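Local coordinates for rieske iron-sulfur protein soxF (Sulfolobus acidocaldarius, PDB 1JM1), which probably carries electrons in the respiratory chain through its Rieske-type [2Fe-2S] cluster, as a subunit of a quinol-oxidising complex, at residues K14-Q19 with A31-A36; P61-G66 with L148-L153; G70-I75 with T179-N184; G98-A103 with S194-P199. All coordinates share one frame; numbering follows the deposited sequence.

Interaction 1 of 4, residues K14-Q19 with A31-A36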
# COMPACT_ATOMS: atom_id res chain seq x y z
N LYS A 14 -6.19 6.11 -12.05
CA LYS A 14 -5.14 7.07 -11.86
C LYS A 14 -5.07 7.54 -10.43
O LYS A 14 -6.03 8.14 -9.90
CB LYS A 14 -5.42 8.29 -12.78
CG LYS A 14 -4.23 9.25 -12.76
CD LYS A 14 -4.55 10.55 -13.54
CE LYS A 14 -5.01 10.32 -14.97
NZ LYS A 14 -5.08 11.60 -15.71
N VAL A 15 -3.98 7.31 -9.78
CA VAL A 15 -3.77 7.72 -8.38
C VAL A 15 -3.35 9.18 -8.31
O VAL A 15 -3.91 9.98 -7.58
CB VAL A 15 -2.73 6.82 -7.68
CG1 VAL A 15 -2.49 7.34 -6.25
CG2 VAL A 15 -3.17 5.40 -7.64
N ALA A 16 -2.29 9.52 -9.06
CA ALA A 16 -1.68 10.84 -9.01
C ALA A 16 -0.66 10.92 -10.13
O ALA A 16 -0.19 9.90 -10.62
CB ALA A 16 -0.93 11.07 -7.69
N ASN A 17 -0.26 12.14 -10.50
CA ASN A 17 0.89 12.32 -11.34
C ASN A 17 2.14 12.31 -10.48
O ASN A 17 2.12 12.75 -9.33
CB ASN A 17 0.74 13.68 -12.08
CG ASN A 17 1.81 13.83 -13.16
OD1 ASN A 17 2.91 14.32 -12.89
ND2 ASN A 17 1.46 13.41 -14.36
N ILE A 18 3.25 11.85 -11.06
CA ILE A 18 4.53 11.89 -10.33
C ILE A 18 4.84 13.25 -9.79
O ILE A 18 5.42 13.37 -8.71
CB ILE A 18 5.67 11.38 -11.27
CG1 ILE A 18 7.00 11.25 -10.55
CG2 ILE A 18 5.87 12.25 -12.50
CD1 ILE A 18 6.98 10.15 -9.47
N GLN A 19 4.48 14.33 -10.50
CA GLN A 19 4.82 15.67 -9.99
C GLN A 19 4.02 16.04 -8.76
O GLN A 19 4.47 16.83 -7.95
CB GLN A 19 4.64 16.72 -11.07
CG GLN A 19 5.72 16.62 -12.14
CD GLN A 19 7.10 16.71 -11.65
OE1 GLN A 19 7.35 17.48 -10.71
NE2 GLN A 19 7.99 15.91 -12.20
N ALA A 31 6.03 11.57 2.54
CA ALA A 31 6.28 10.57 1.48
C ALA A 31 5.17 9.59 1.31
O ALA A 31 5.36 8.57 0.60
CB ALA A 31 7.57 9.82 1.82
N VAL A 32 4.01 9.82 1.93
CA VAL A 32 2.85 8.93 1.88
C VAL A 32 1.71 9.68 1.23
O VAL A 32 1.48 10.86 1.52
CB VAL A 32 2.45 8.53 3.37
CG1 VAL A 32 1.25 7.75 3.45
CG2 VAL A 32 3.67 7.76 3.98
N TYR A 33 0.94 9.00 0.34
CA TYR A 33 -0.10 9.64 -0.43
C TYR A 33 -1.30 8.71 -0.46
O TYR A 33 -1.25 7.63 -1.07
CB TYR A 33 0.39 9.96 -1.83
CG TYR A 33 -0.43 10.82 -2.68
CD1 TYR A 33 -0.19 12.19 -2.77
CD2 TYR A 33 -1.53 10.31 -3.40
CE1 TYR A 33 -0.97 13.02 -3.56
CE2 TYR A 33 -2.28 11.17 -4.21
CZ TYR A 33 -1.97 12.50 -4.25
OH TYR A 33 -2.68 13.37 -5.11
N PHE A 34 -2.40 9.08 0.20
CA PHE A 34 -3.55 8.21 0.36
C PHE A 34 -4.46 8.27 -0.84
O PHE A 34 -4.58 9.32 -1.49
CB PHE A 34 -4.34 8.55 1.62
CG PHE A 34 -3.57 8.18 2.89
CD1 PHE A 34 -2.77 9.13 3.50
CD2 PHE A 34 -3.67 6.92 3.41
CE1 PHE A 34 -2.08 8.77 4.65
CE2 PHE A 34 -2.98 6.55 4.57
CZ PHE A 34 -2.19 7.48 5.19
N PHE A 35 -5.14 7.15 -1.09
CA PHE A 35 -6.13 7.03 -2.15
C PHE A 35 -7.04 5.85 -1.79
O PHE A 35 -6.81 5.20 -0.75
CB PHE A 35 -5.46 6.85 -3.54
CG PHE A 35 -4.66 5.61 -3.72
CD1 PHE A 35 -5.14 4.52 -4.41
CD2 PHE A 35 -3.36 5.51 -3.21
CE1 PHE A 35 -4.38 3.40 -4.65
CE2 PHE A 35 -2.59 4.38 -3.44
CZ PHE A 35 -3.08 3.32 -4.15
N ALA A 36 -8.04 5.59 -2.58
CA ALA A 36 -8.91 4.42 -2.41
C ALA A 36 -8.86 3.60 -3.68
O ALA A 36 -8.84 4.17 -4.79
CB ALA A 36 -10.35 4.80 -2.13
O HOH W 1 -4.39 12.65 -6.94
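Val15 faces Phe35 where strands 14-17 and 32-36 pass with their axes 8.2 Å apart at closest approach, running roughly antiparallel at 151°. The strands belong to different sheets, and side chains fill the space between them. Val15 lays both methyls over one face of the Phe35 ring. Val15 CG2 makes a CH-pi contact, 3.9 Å from the ring centroid and close to the normal. Val15 CG1 sits 3.7 Å from Phe35 CD2. Chi1 of Phe35 (64°) places the ring between its backbone N and carbonyl carbon, and chi2 (102°) sets which face meets the valine. With the ring cut back to an alanine, the two Val15 methyls would probably lose the surface they rest on. Beside this pair, Ala16 CB approaches Tyr33 CE2 obliquely, at 3.7 Å. Water 1 lies in the plane of the tyrosine ring, at its edge. Water 1 donates to Val15 O and lies 2.6 Å from Tyr33 OH, to which it is hydrogen-bonded. Val15 and Ala16 both face Ile162, a classic beta bulge in the pairing with strand 161-167. Asn17 then N-caps helix 18-28. On the far strand, Phe35 also packs on Cys44 and Leu46 of strand 43-48 and on Ala89 of strand 87-91.

Interaction 2 of 4, residues P61-G66 with L148-L153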
# COMPACT_ATOMS: atom_id res chain seq x y z
N PRO A 61 9.81 -8.08 -2.65
CA PRO A 61 9.23 -9.36 -3.03
C PRO A 61 7.73 -9.33 -2.98
O PRO A 61 7.13 -8.57 -2.24
CB PRO A 61 9.79 -10.33 -1.95
CG PRO A 61 10.87 -9.60 -1.21
CD PRO A 61 10.50 -8.13 -1.36
N ASN A 62 7.10 -10.25 -3.76
CA ASN A 62 5.71 -10.53 -3.59
C ASN A 62 5.58 -11.74 -2.69
O ASN A 62 5.73 -12.89 -3.17
CB ASN A 62 4.98 -10.82 -4.90
CG ASN A 62 3.56 -11.24 -4.65
OD1 ASN A 62 3.02 -10.98 -3.55
ND2 ASN A 62 2.92 -11.87 -5.60
N PRO A 63 5.28 -11.60 -1.39
CA PRO A 63 5.22 -12.77 -0.50
C PRO A 63 4.06 -13.70 -0.80
O PRO A 63 4.04 -14.82 -0.28
CB PRO A 63 5.09 -12.15 0.89
CG PRO A 63 4.41 -10.87 0.64
CD PRO A 63 4.96 -10.33 -0.68
N TYR A 64 3.09 -13.27 -1.60
CA TYR A 64 1.93 -14.07 -1.96
C TYR A 64 2.13 -14.86 -3.27
O TYR A 64 1.17 -15.49 -3.71
CB TYR A 64 0.70 -13.21 -2.02
CG TYR A 64 0.19 -12.71 -0.72
CD1 TYR A 64 0.43 -11.41 -0.27
CD2 TYR A 64 -0.61 -13.50 0.08
CE1 TYR A 64 -0.10 -10.96 0.93
CE2 TYR A 64 -1.19 -13.05 1.24
CZ TYR A 64 -0.93 -11.76 1.67
OH TYR A 64 -1.56 -11.34 2.81
N TYR A 65 3.34 -14.89 -3.83
CA TYR A 65 3.55 -15.68 -5.06
C TYR A 65 3.06 -17.10 -4.85
O TYR A 65 3.38 -17.76 -3.85
CB TYR A 65 5.05 -15.68 -5.37
CG TYR A 65 5.38 -16.57 -6.56
CD1 TYR A 65 5.25 -16.15 -7.83
CD2 TYR A 65 5.78 -17.89 -6.41
CE1 TYR A 65 5.55 -16.95 -8.93
CE2 TYR A 65 6.12 -18.68 -7.50
CZ TYR A 65 6.01 -18.18 -8.74
OH TYR A 65 6.35 -19.02 -9.82
N GLY A 66 2.27 -17.58 -5.80
CA GLY A 66 1.74 -18.91 -5.78
C GLY A 66 0.60 -19.16 -4.81
O GLY A 66 0.08 -20.26 -4.72
N LEU A 148 0.80 -7.57 4.59
CA LEU A 148 -0.04 -6.47 4.16
C LEU A 148 -0.16 -6.47 2.64
O LEU A 148 0.86 -6.46 1.95
CB LEU A 148 0.57 -5.15 4.64
CG LEU A 148 -0.31 -3.92 4.40
CD1 LEU A 148 -1.59 -3.99 5.23
CD2 LEU A 148 0.47 -2.66 4.78
N PRO A 149 -1.38 -6.47 2.08
CA PRO A 149 -1.48 -6.48 0.62
C PRO A 149 -0.83 -5.27 -0.04
O PRO A 149 -0.92 -4.13 0.45
CB PRO A 149 -3.00 -6.53 0.38
CG PRO A 149 -3.50 -7.26 1.60
CD PRO A 149 -2.66 -6.70 2.74
N ILE A 150 -0.21 -5.55 -1.17
CA ILE A 150 0.40 -4.58 -2.06
C ILE A 150 -0.57 -4.22 -3.17
O ILE A 150 -1.21 -5.10 -3.75
CB ILE A 150 1.73 -5.12 -2.65
CG1 ILE A 150 2.73 -5.33 -1.52
CG2 ILE A 150 2.28 -4.22 -3.74
CD1 ILE A 150 3.97 -6.14 -1.93
N VAL A 151 -0.64 -2.93 -3.48
CA VAL A 151 -1.36 -2.42 -4.63
C VAL A 151 -0.32 -2.30 -5.76
O VAL A 151 0.67 -1.57 -5.65
CB VAL A 151 -2.02 -1.08 -4.33
CG1 VAL A 151 -2.71 -0.55 -5.60
CG2 VAL A 151 -3.01 -1.22 -3.19
N ILE A 152 -0.57 -3.03 -6.83
CA ILE A 152 0.33 -3.04 -8.00
C ILE A 152 0.11 -1.74 -8.77
O ILE A 152 -1.03 -1.36 -9.03
CB ILE A 152 0.09 -4.29 -8.83
CG1 ILE A 152 0.21 -5.54 -7.95
CG2 ILE A 152 1.03 -4.29 -10.04
CD1 ILE A 152 -0.47 -6.70 -8.67
N LEU A 153 1.22 -1.06 -9.09
CA LEU A 153 1.20 0.19 -9.79
C LEU A 153 1.79 0.06 -11.16
O LEU A 153 2.64 -0.79 -11.44
CB LEU A 153 2.01 1.23 -9.00
CG LEU A 153 1.58 1.50 -7.56
CD1 LEU A 153 2.54 2.50 -6.92
CD2 LEU A 153 0.13 2.00 -7.49
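Ile150 reaches the loop 61-66 through the end of one branch. Its CB points toward the loop but stops short of touching it. CG2 lies anti to the backbone N and makes no contact with this segment. CG1 takes the other direction, anti to the carbonyl carbon (chi1 -64°), and carries CD1 out to the loop. There CD1 meets the carbonyl oxygen Pro61 O at 4.0 Å. The same methyl comes within 4.5 Å of Pro63 CD, a loose apolar contact. The side chain also packs on Phe90 of strand 87-91. Pro61 leads into a type I beta turn from Asn62 to Tyr65, over which an Asx turn is laid. In the latter, Tyr64 N donates to Asn62 OD1 at 3.0 Å, coming in well above the plane of the side-chain carbonyl (65° out of it). Asn62 OD1 has a second donor, Asn168 ND2. Asn168 OD1 in turn accepts from Ile150 N, so one asparagine side chain is bonded to both segments. Tyr64 lies next to this, and its OH bonds to Pro147 O and Arg146 NH1 in the proline-rich loop. Beyond Ile150 the chain enters strand 151-155, at the edge of the antiparallel sheet with 161-167 and 13-17.

Interaction 3 of 4, residues G70-I75 with T179-N184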
# COMPACT_ATOMS: atom_id res chain seq x y z
N GLY A 70 -2.68 -17.41 -11.05
CA GLY A 70 -1.97 -16.42 -11.93
C GLY A 70 -3.05 -15.73 -12.72
O GLY A 70 -4.19 -16.24 -12.76
N PRO A 71 -2.80 -14.55 -13.30
CA PRO A 71 -1.48 -13.92 -13.30
C PRO A 71 -1.14 -13.20 -12.04
O PRO A 71 0.08 -13.03 -11.79
CB PRO A 71 -1.59 -12.92 -14.53
CG PRO A 71 -3.02 -12.79 -14.73
CD PRO A 71 -3.79 -13.95 -14.19
N LEU A 72 -2.07 -12.69 -11.21
CA LEU A 72 -1.66 -11.91 -10.03
C LEU A 72 -0.84 -12.76 -9.07
O LEU A 72 0.07 -12.24 -8.42
CB LEU A 72 -2.87 -11.26 -9.35
CG LEU A 72 -3.53 -10.19 -10.14
CD1 LEU A 72 -4.82 -9.72 -9.49
CD2 LEU A 72 -2.58 -8.96 -10.26
N GLY A 73 -1.16 -14.04 -8.96
CA GLY A 73 -0.40 -14.94 -8.12
C GLY A 73 0.96 -15.32 -8.67
O GLY A 73 1.77 -15.92 -7.95
N GLN A 74 1.23 -15.01 -9.93
CA GLN A 74 2.50 -15.35 -10.55
C GLN A 74 3.51 -14.22 -10.45
O GLN A 74 4.67 -14.38 -10.84
CB GLN A 74 2.27 -15.77 -12.00
CG GLN A 74 3.49 -16.39 -12.63
CD GLN A 74 3.20 -17.10 -13.93
OE1 GLN A 74 2.15 -16.78 -14.57
NE2 GLN A 74 4.08 -17.98 -14.36
N ILE A 75 3.11 -13.06 -9.95
CA ILE A 75 4.06 -11.94 -9.79
C ILE A 75 5.06 -12.35 -8.71
O ILE A 75 4.70 -12.70 -7.59
CB ILE A 75 3.30 -10.66 -9.41
CG1 ILE A 75 2.40 -10.23 -10.56
CG2 ILE A 75 4.27 -9.58 -9.01
CD1 ILE A 75 1.44 -9.10 -10.18
N THR A 179 -11.25 -13.97 -0.71
CA THR A 179 -10.33 -15.10 -0.77
C THR A 179 -9.45 -15.06 -2.02
O THR A 179 -8.62 -15.95 -2.20
CB THR A 179 -11.05 -16.46 -0.70
OG1 THR A 179 -11.90 -16.57 -1.78
CG2 THR A 179 -11.91 -16.48 0.59
N THR A 180 -9.58 -14.12 -2.86
CA THR A 180 -8.74 -13.90 -4.06
C THR A 180 -8.51 -12.41 -4.14
O THR A 180 -9.29 -11.62 -3.61
CB THR A 180 -9.43 -14.36 -5.36
OG1 THR A 180 -10.53 -13.45 -5.59
CG2 THR A 180 -9.92 -15.77 -5.30
N PRO A 181 -7.47 -11.97 -4.88
CA PRO A 181 -7.31 -10.52 -5.05
C PRO A 181 -8.57 -9.85 -5.61
O PRO A 181 -8.96 -8.79 -5.17
CB PRO A 181 -6.12 -10.45 -6.01
CG PRO A 181 -5.33 -11.70 -5.69
CD PRO A 181 -6.38 -12.74 -5.48
N GLN A 182 -9.21 -10.50 -6.60
CA GLN A 182 -10.37 -9.91 -7.26
C GLN A 182 -11.57 -9.78 -6.36
O GLN A 182 -12.46 -8.97 -6.65
CB GLN A 182 -10.74 -10.72 -8.53
CG GLN A 182 -9.71 -10.60 -9.67
CD GLN A 182 -8.56 -11.60 -9.55
OE1 GLN A 182 -8.41 -12.34 -8.60
NE2 GLN A 182 -7.76 -11.62 -10.62
N ASP A 183 -11.59 -10.48 -5.21
CA ASP A 183 -12.63 -10.23 -4.21
C ASP A 183 -12.52 -8.82 -3.62
O ASP A 183 -13.45 -8.40 -2.92
CB ASP A 183 -12.63 -11.31 -3.17
CG ASP A 183 -13.20 -12.63 -3.66
OD1 ASP A 183 -13.88 -12.64 -4.73
OD2 ASP A 183 -12.94 -13.61 -2.94
N ASN A 184 -11.46 -8.10 -3.87
CA ASN A 184 -11.40 -6.68 -3.51
C ASN A 184 -12.39 -5.85 -4.31
O ASN A 184 -12.70 -4.73 -3.90
CB ASN A 184 -10.00 -6.15 -3.66
CG ASN A 184 -9.07 -6.76 -2.65
OD1 ASN A 184 -9.51 -7.21 -1.59
ND2 ASN A 184 -7.76 -6.74 -2.92
O HOH W 2 -5.16 -13.23 -11.10
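Leu72 sets one methyl, CD1, against both Pro181 and the amide end of Gln182. Leu72 CD1 lies 3.8 Å from Pro181 CB, the two side chains running antiparallel as they pass. The same methyl is 3.7 Å from Gln182 NE2. Gln182 approaches the leucine head-on, and the bend in its chain (chi2 86°) brings the amide to it. Water 2 joins the segments beside this contact, accepting from Leu72 N at 3.1 Å and also from Gln182 NE2. That nitrogen has a further partner, Ala8 O, which ties the amide to the N-terminal part of the chain. Leu72 also packs on Phe10 and on Ile152 of strand 151-155, while Tyr68 packs on Pro181. One step further out, Gln74 N donates to Pro71 O and curls the loop that carries Leu72. On the other side, Asp183 steadies the chain leading into Pro181. Asp183 OD2 takes Thr179 N on its anti lone pair at 2.8 Å, and Thr180 N more weakly. Asp183 N donates back to Thr180 OG1 at 3.2 Å and to Thr180 O. The Thr180 OG1 bond to the backbone N three residues on is an ST motif, here at the start of the 3-10 segment 181-184.

Interaction 4 of 4, residues G98-A103 with S194-P199. With FES (Fe2/s2 (inorganic) cluster), chain C.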
# COMPACT_ATOMS: atom_id res chain seq x y z
N GLY A 98 -8.51 -5.49 10.99
CA GLY A 98 -9.19 -4.47 10.23
C GLY A 98 -9.06 -3.07 10.74
O GLY A 98 -9.79 -2.17 10.25
N CYS A 99 -8.15 -2.78 11.68
CA CYS A 99 -7.89 -1.38 11.97
C CYS A 99 -7.26 -0.69 10.77
O CYS A 99 -6.54 -1.30 10.00
CB CYS A 99 -6.97 -1.25 13.20
SG CYS A 99 -7.95 -1.53 14.71
N GLN A 100 -7.52 0.60 10.65
CA GLN A 100 -6.88 1.41 9.63
C GLN A 100 -5.50 1.79 10.11
O GLN A 100 -5.30 2.21 11.24
CB GLN A 100 -7.76 2.63 9.31
CG GLN A 100 -7.25 3.40 8.14
CD GLN A 100 -8.23 4.39 7.58
OE1 GLN A 100 -9.32 4.61 8.10
NE2 GLN A 100 -7.88 4.98 6.45
N LEU A 101 -4.51 1.64 9.24
CA LEU A 101 -3.12 1.78 9.64
C LEU A 101 -2.67 3.23 9.55
O LEU A 101 -2.86 3.89 8.51
CB LEU A 101 -2.24 0.90 8.74
CG LEU A 101 -2.47 -0.59 8.91
CD1 LEU A 101 -1.86 -1.36 7.74
CD2 LEU A 101 -1.92 -1.12 10.23
N PRO A 102 -2.02 3.74 10.59
CA PRO A 102 -1.62 5.17 10.62
C PRO A 102 -0.28 5.41 9.91
O PRO A 102 0.72 5.81 10.51
CB PRO A 102 -1.55 5.49 12.13
CG PRO A 102 -1.12 4.17 12.74
CD PRO A 102 -1.83 3.09 11.91
N ALA A 103 -0.29 5.16 8.59
CA ALA A 103 0.91 5.34 7.80
C ALA A 103 1.36 6.78 7.72
O ALA A 103 2.50 7.05 7.37
CB ALA A 103 0.69 4.78 6.40
N SER A 194 -12.44 6.13 5.95
CA SER A 194 -12.06 7.38 5.16
C SER A 194 -10.59 7.38 4.67
O SER A 194 -9.73 6.73 5.08
CB SER A 194 -12.38 8.64 5.90
OG SER A 194 -11.98 8.46 7.24
N VAL A 195 -10.34 8.24 3.77
CA VAL A 195 -9.13 8.46 3.02
C VAL A 195 -8.60 9.79 3.54
O VAL A 195 -9.25 10.84 3.38
CB VAL A 195 -9.31 8.53 1.50
CG1 VAL A 195 -8.00 8.82 0.78
CG2 VAL A 195 -9.89 7.17 0.97
N PRO A 196 -7.46 9.79 4.22
CA PRO A 196 -6.85 11.08 4.69
C PRO A 196 -6.56 12.06 3.57
O PRO A 196 -6.27 11.61 2.44
CB PRO A 196 -5.51 10.62 5.30
CG PRO A 196 -5.89 9.20 5.73
CD PRO A 196 -6.73 8.59 4.63
N ASN A 197 -6.70 13.35 3.88
CA ASN A 197 -6.29 14.39 2.89
C ASN A 197 -4.77 14.41 2.78
O ASN A 197 -4.03 14.21 3.70
CB ASN A 197 -6.82 15.78 3.28
CG ASN A 197 -8.36 15.89 3.24
OD1 ASN A 197 -9.06 15.33 2.39
ND2 ASN A 197 -8.82 16.68 4.21
N ASN A 198 -4.28 14.64 1.58
CA ASN A 198 -2.86 14.72 1.32
C ASN A 198 -2.43 16.17 1.27
O ASN A 198 -3.12 16.95 0.58
CB ASN A 198 -2.51 14.03 -0.00
CG ASN A 198 -2.87 12.55 -0.00
OD1 ASN A 198 -2.45 11.82 0.92
ND2 ASN A 198 -3.60 12.12 -0.99
N PRO A 199 -1.32 16.56 1.87
CA PRO A 199 -0.46 15.79 2.71
C PRO A 199 -1.06 15.58 4.09
O PRO A 199 -1.67 16.50 4.60
CB PRO A 199 0.88 16.55 2.80
CG PRO A 199 0.39 17.98 2.67
CD PRO A 199 -0.81 17.97 1.74
FE1 FES C . -3.96 -4.29 13.43
FE2 FES C . -4.92 -6.05 15.26
S1 FES C . -2.76 -5.49 14.93
S2 FES C . -6.13 -4.78 13.84
O HOH W 3 -11.89 6.09 8.91
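The flat amide of Gln100 meets Ser194 in its own plane, while Pro196 stands off to one side of that plane. Gln100 NE2 donates to Ser194 O at 2.9 Å, and the acceptor is only 4° out of the amide plane. The bond is almost straight, with an N-H...O angle of 176°, and NE2 lies nearly along the C=O axis of Ser194. Pro196 CD comes obliquely to Gln100 NE2, at 4.2 Å. At the other end of the amide, water 3 donates to Gln100 OE1 at 3.1 Å. The same water accepts from Ser194 N at 3.0 Å, so both polar atoms of the amide are linked to Ser194. The side chain reaches this far because CG is anti to the backbone N (chi1 -172°) and the chain stays extended beyond it. Gln100 directly follows the cluster-binding motif Cys-X-His-X-Gly-Cys of Rieske proteins, which spans Cys94 to Cys99. Cys99 ends that motif with its disulfide to Cys126, and Cys99 N lies 3.6 Å from sulfide S2 of the cluster. Gln100 NE2 has a second acceptor, Asp92 OD2, so the amide nitrogen is held by two bonds. Were the amide missing, as with an alanine here, Ser194 O and the Asp92 carboxylate would probably lose the donor they share, and water 3 its acceptor on this side chain. The glutamine also packs on Tyr193 and on Pro43 of strand 43-48. Tyr193 OH bonds to Gly98 O, a second link from the cluster loop to the C-terminal region.

From the N terminus, interaction 1 closes first, bringing strand 32-36 back against strand 13-17 after helix 18-28. Its loop is complete before the others open. Interactions 2, 3 and 4 then open in that order, at 61-66, 70-75 and 98-103, and close in the same order, at 148-153, 179-184 and 194-199. Each of these three therefore crosses the other two. Interactions 2 and 3 are neighbours, joined where Gly66 N meets Gly73 O. Interaction 4 fastens the cluster-binding loop to the C-terminal segment. That segment returns to interaction 1 through Asn198 and Phe34. Phe35 and Val151 connect interactions 1 and 2 between the sheets.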